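Local coordinates for Lmo1499 protein (Listeria monocytogenes, PDB 4IIW) that probably cleaves nascent peptidoglycan strands endolytically as a membrane-bound lytic transglycosylase, so ending their elongation, at residues B[216-219]-B[220-223]; B[68-71]-B[72-76]. One frame throughout, in Å; residues are numbered along the deposited sequence.

Contact 1 of 2, residues B[216-219]-B[220-223]; sequences KMSV and HKFL
Met217, present as selenomethionine (a labelling residue), reaches across the first turn of helix 219-232 to Lys221 and Phe222. Its CB starts the side chain alongside that turn, and CG, opposite the backbone N (chi1 -167°), passes 4.1 Å from Phe222 N. SE then runs beside the root of Phe222, 4.3 Å from Phe222 CB, and CE ends in van der Waals contact with Lys221 O at 3.8 Å. Met217 and Phe222 both pack on Leu212 and Leu309, where helices 209-215, 219-232 and 302-309 come together.

Next along the chain, Ser218 is the N-cap. Its OG lies between the backbone N and the carbonyl carbon (chi1 65°), reaches forward to the first turn and accepts Lys221 N at 2.9 Å, in a nearly straight bond (168°). The Ser218 carbonyl takes the following amide, Phe222 N, 3.0 Å from Ser218 O, and Val219 O receives Leu223 N. On the flank, Val219 and Leu223 lie side by side and point the same way, CG1 of Val219 meeting CD1 of Leu223 at 3.8 Å. His220 turns elsewhere, its ring nitrogens bonded to Tyr175 OH and Pro294 O.

Two residues before the cap, Lys216 with positive phi is the C-prime residue of the Schellman motif that ends helix 209-215, so one helix closes and the next opens within a few residues. Ser218 OG thus supplies an acceptor for a first-turn amide, which the helix cannot itself provide, while apolar side chains pack this end on its neighbours. Glu232, predicted to be important for catalysis, lies at the far end of the same helix.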
# COMPACT_ATOMS: atom_id res chain seq x y z
N LYS B 216 -55.23 -22.40 -45.80
CA LYS B 216 -55.97 -21.23 -45.29
C LYS B 216 -55.56 -20.94 -43.86
O LYS B 216 -56.39 -20.85 -42.96
CB LYS B 216 -57.47 -21.41 -45.44
CG LYS B 216 -57.94 -21.19 -46.87
CD LYS B 216 -59.44 -21.46 -47.06
CE LYS B 216 -59.75 -22.95 -47.05
NZ LYS B 216 -59.14 -23.66 -48.21
N MSE B 217 -54.26 -20.80 -43.68
CA MSE B 217 -53.68 -20.50 -42.39
C MSE B 217 -53.16 -19.07 -42.50
O MSE B 217 -52.42 -18.75 -43.44
CB MSE B 217 -52.53 -21.45 -42.10
CG MSE B 217 -52.07 -21.43 -40.68
SE MSE B 217 -50.70 -22.75 -40.36
CE MSE B 217 -50.89 -22.84 -38.40
N SER B 218 -53.57 -18.21 -41.57
CA SER B 218 -53.13 -16.82 -41.58
C SER B 218 -51.66 -16.79 -41.23
O SER B 218 -51.15 -17.72 -40.62
CB SER B 218 -53.91 -16.02 -40.55
OG SER B 218 -53.60 -16.48 -39.24
N VAL B 219 -50.97 -15.73 -41.63
CA VAL B 219 -49.57 -15.59 -41.26
C VAL B 219 -49.48 -15.57 -39.73
O VAL B 219 -48.57 -16.15 -39.14
CB VAL B 219 -48.92 -14.31 -41.85
CG1 VAL B 219 -47.53 -14.12 -41.27
CG2 VAL B 219 -48.86 -14.37 -43.40
N HIS B 220 -50.47 -14.96 -39.09
CA HIS B 220 -50.45 -14.83 -37.64
C HIS B 220 -50.56 -16.17 -36.91
O HIS B 220 -49.81 -16.42 -35.97
CB HIS B 220 -51.52 -13.86 -37.18
CG HIS B 220 -51.38 -13.44 -35.75
ND1 HIS B 220 -50.34 -12.65 -35.31
CD2 HIS B 220 -52.17 -13.67 -34.67
CE1 HIS B 220 -50.48 -12.43 -34.01
NE2 HIS B 220 -51.59 -13.01 -33.61
N LYS B 221 -51.48 -17.04 -37.32
CA LYS B 221 -51.57 -18.37 -36.67
C LYS B 221 -50.33 -19.19 -37.02
O LYS B 221 -49.82 -19.93 -36.20
CB LYS B 221 -52.88 -19.11 -37.00
CG LYS B 221 -54.09 -18.46 -36.31
CD LYS B 221 -55.38 -19.22 -36.48
CE LYS B 221 -56.48 -18.56 -35.64
NZ LYS B 221 -57.84 -19.17 -35.85
N PHE B 222 -49.84 -19.01 -38.23
CA PHE B 222 -48.61 -19.67 -38.67
C PHE B 222 -47.44 -19.37 -37.76
O PHE B 222 -46.77 -20.27 -37.28
CB PHE B 222 -48.28 -19.22 -40.09
CG PHE B 222 -46.93 -19.65 -40.58
CD1 PHE B 222 -46.56 -20.98 -40.57
CD2 PHE B 222 -46.06 -18.72 -41.16
CE1 PHE B 222 -45.32 -21.38 -41.06
CE2 PHE B 222 -44.84 -19.11 -41.66
CZ PHE B 222 -44.46 -20.45 -41.60
N LEU B 223 -47.21 -18.09 -37.50
CA LEU B 223 -46.10 -17.70 -36.65
C LEU B 223 -46.36 -18.06 -35.20
O LEU B 223 -45.40 -18.25 -34.44
CB LEU B 223 -45.79 -16.20 -36.80
CG LEU B 223 -45.33 -15.83 -38.21
CD1 LEU B 223 -45.17 -14.32 -38.34
CD2 LEU B 223 -44.03 -16.54 -38.53

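Contact 2 of 2, residues B[68-71]-B[72-76]; sequences FSFY and VKYNN
The Tyr71 ring carries the Asn75 amide on one face: Asn75 ND2 sits over the centre of the ring, 3.1 Å above its plane, with ring and amide planes 48° apart. Val72 N lies at the edge of the same ring. Over one face of Phe70, toward the rim, comes Tyr74 CB. The Phe70 and Tyr74 side chains lie side by side and point the same way, their ring planes 27° apart but slid so far, with centroids 5.6 Å apart, that they barely overlap; Phe70 CZ touches Tyr74 CD1 at 3.9 Å. On another side of the helix, Phe68 CE1 rests on Val72 CG2 at 3.7 Å, and both side chains reach helix 49-58.

Asn75 reaches the Tyr71 ring because its CG stands opposite the carbonyl carbon (chi1 -67°), which turns the amide back along the helix. There Asn75 ND2 also donates to Tyr71 O at 2.9 Å, a rather bent bond. That oxygen accepts Asn75 N as well, at 3.0 Å, the two donors arriving from opposite faces of the carbonyl plane. Regular helical bonds run from Val72, Lys73 and Tyr74 to the carbonyls of Phe68, Ser69 and Phe70. Asn76, with positive phi, is the C-prime residue of the Schellman motif that closes the helix.

The side-chain bond to Tyr71 O, though bent, helps to set the amide over the ring; its NH2 hydrogens carry partial positive charge, so a weak attraction to the ring's electron cloud is plausible. The aromatic side also belongs to a subunit interface: Tyr71 meets Tyr74 of the third subunit, while Tyr74 meets Tyr71 of the second subunit.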
# COMPACT_ATOMS: atom_id res chain seq x y z
N PHE B 68 -5.56 -5.55 -6.85
CA PHE B 68 -6.51 -4.81 -7.66
C PHE B 68 -7.65 -4.25 -6.79
O PHE B 68 -8.09 -3.14 -7.00
CB PHE B 68 -7.04 -5.71 -8.76
CG PHE B 68 -7.91 -5.00 -9.74
CD1 PHE B 68 -9.28 -4.95 -9.57
CD2 PHE B 68 -7.36 -4.39 -10.85
CE1 PHE B 68 -10.09 -4.28 -10.47
CE2 PHE B 68 -8.16 -3.73 -11.76
CZ PHE B 68 -9.54 -3.68 -11.57
N SER B 69 -8.14 -5.03 -5.83
CA SER B 69 -9.19 -4.55 -4.95
C SER B 69 -8.71 -3.34 -4.17
O SER B 69 -9.47 -2.39 -3.95
CB SER B 69 -9.63 -5.63 -3.97
OG SER B 69 -10.32 -6.64 -4.65
N PHE B 70 -7.44 -3.38 -3.77
CA PHE B 70 -6.87 -2.28 -3.02
C PHE B 70 -6.80 -1.04 -3.90
O PHE B 70 -7.06 0.05 -3.44
CB PHE B 70 -5.46 -2.65 -2.51
CG PHE B 70 -4.80 -1.55 -1.73
CD1 PHE B 70 -5.08 -1.37 -0.39
CD2 PHE B 70 -3.91 -0.69 -2.35
CE1 PHE B 70 -4.48 -0.35 0.31
CE2 PHE B 70 -3.31 0.33 -1.65
CZ PHE B 70 -3.60 0.50 -0.32
N TYR B 71 -6.45 -1.21 -5.17
CA TYR B 71 -6.35 -0.05 -6.06
C TYR B 71 -7.70 0.65 -6.15
O TYR B 71 -7.79 1.90 -6.02
CB TYR B 71 -5.91 -0.49 -7.46
CG TYR B 71 -5.78 0.65 -8.42
CD1 TYR B 71 -6.90 1.22 -9.00
CD2 TYR B 71 -4.53 1.15 -8.77
CE1 TYR B 71 -6.78 2.27 -9.89
CE2 TYR B 71 -4.40 2.19 -9.65
CZ TYR B 71 -5.53 2.75 -10.21
OH TYR B 71 -5.41 3.82 -11.10
N VAL B 72 -8.73 -0.16 -6.38
CA VAL B 72 -10.10 0.34 -6.56
C VAL B 72 -10.58 1.11 -5.33
O VAL B 72 -11.16 2.18 -5.44
CB VAL B 72 -11.07 -0.83 -6.82
CG1 VAL B 72 -12.49 -0.36 -6.82
CG2 VAL B 72 -10.72 -1.53 -8.12
N LYS B 73 -10.30 0.57 -4.16
CA LYS B 73 -10.74 1.19 -2.92
C LYS B 73 -9.93 2.45 -2.59
O LYS B 73 -10.51 3.46 -2.20
CB LYS B 73 -10.69 0.16 -1.78
CG LYS B 73 -11.67 -1.01 -1.96
CD LYS B 73 -11.45 -2.13 -0.96
CE LYS B 73 -12.41 -3.33 -1.20
NZ LYS B 73 -12.38 -4.35 -0.09
N TYR B 74 -8.60 2.38 -2.80
CA TYR B 74 -7.69 3.50 -2.54
C TYR B 74 -8.02 4.75 -3.34
O TYR B 74 -7.96 5.87 -2.82
CB TYR B 74 -6.27 3.06 -2.88
CG TYR B 74 -5.16 4.05 -2.57
CD1 TYR B 74 -4.65 4.13 -1.29
CD2 TYR B 74 -4.58 4.83 -3.56
CE1 TYR B 74 -3.61 5.00 -0.98
CE2 TYR B 74 -3.53 5.72 -3.27
CZ TYR B 74 -3.05 5.78 -1.96
OH TYR B 74 -2.04 6.64 -1.60
N ASN B 75 -8.33 4.53 -4.61
CA ASN B 75 -8.68 5.61 -5.53
C ASN B 75 -10.18 5.91 -5.49
O ASN B 75 -10.63 6.94 -6.02
CB ASN B 75 -8.25 5.22 -6.93
CG ASN B 75 -6.75 5.16 -7.07
OD1 ASN B 75 -6.09 6.19 -7.01
ND2 ASN B 75 -6.20 3.95 -7.25
N ASN B 76 -10.93 5.02 -4.84
CA ASN B 76 -12.39 5.14 -4.69
C ASN B 76 -13.16 5.02 -6.00
O ASN B 76 -14.19 5.64 -6.17
CB ASN B 76 -12.79 6.42 -3.96
CG ASN B 76 -14.15 6.29 -3.28
OD1 ASN B 76 -14.50 5.21 -2.80
ND2 ASN B 76 -14.90 7.39 -3.20

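How the contacts relate
Contacts 1 and 2 treat opposite ends of different helices: 216-223 opens helix 219-232, whereas 68-76 closes helix 65-75. Their centres are 58 Å apart, on opposite sides of the chain's centre, and they do not touch. Both are partly buried, but the cover differs. Contact 1 packs within its own chain, against helices 209-215 and 302-309, and no other chain of the assembly reaches it. Contact 2 packs on helices 49-58 and 93-102 and also faces three neighbouring subunits. The chemistry differs with the place: a serine cap and mostly apolar packing at the helix start, aromatic rings and an asparagine amide at the interface.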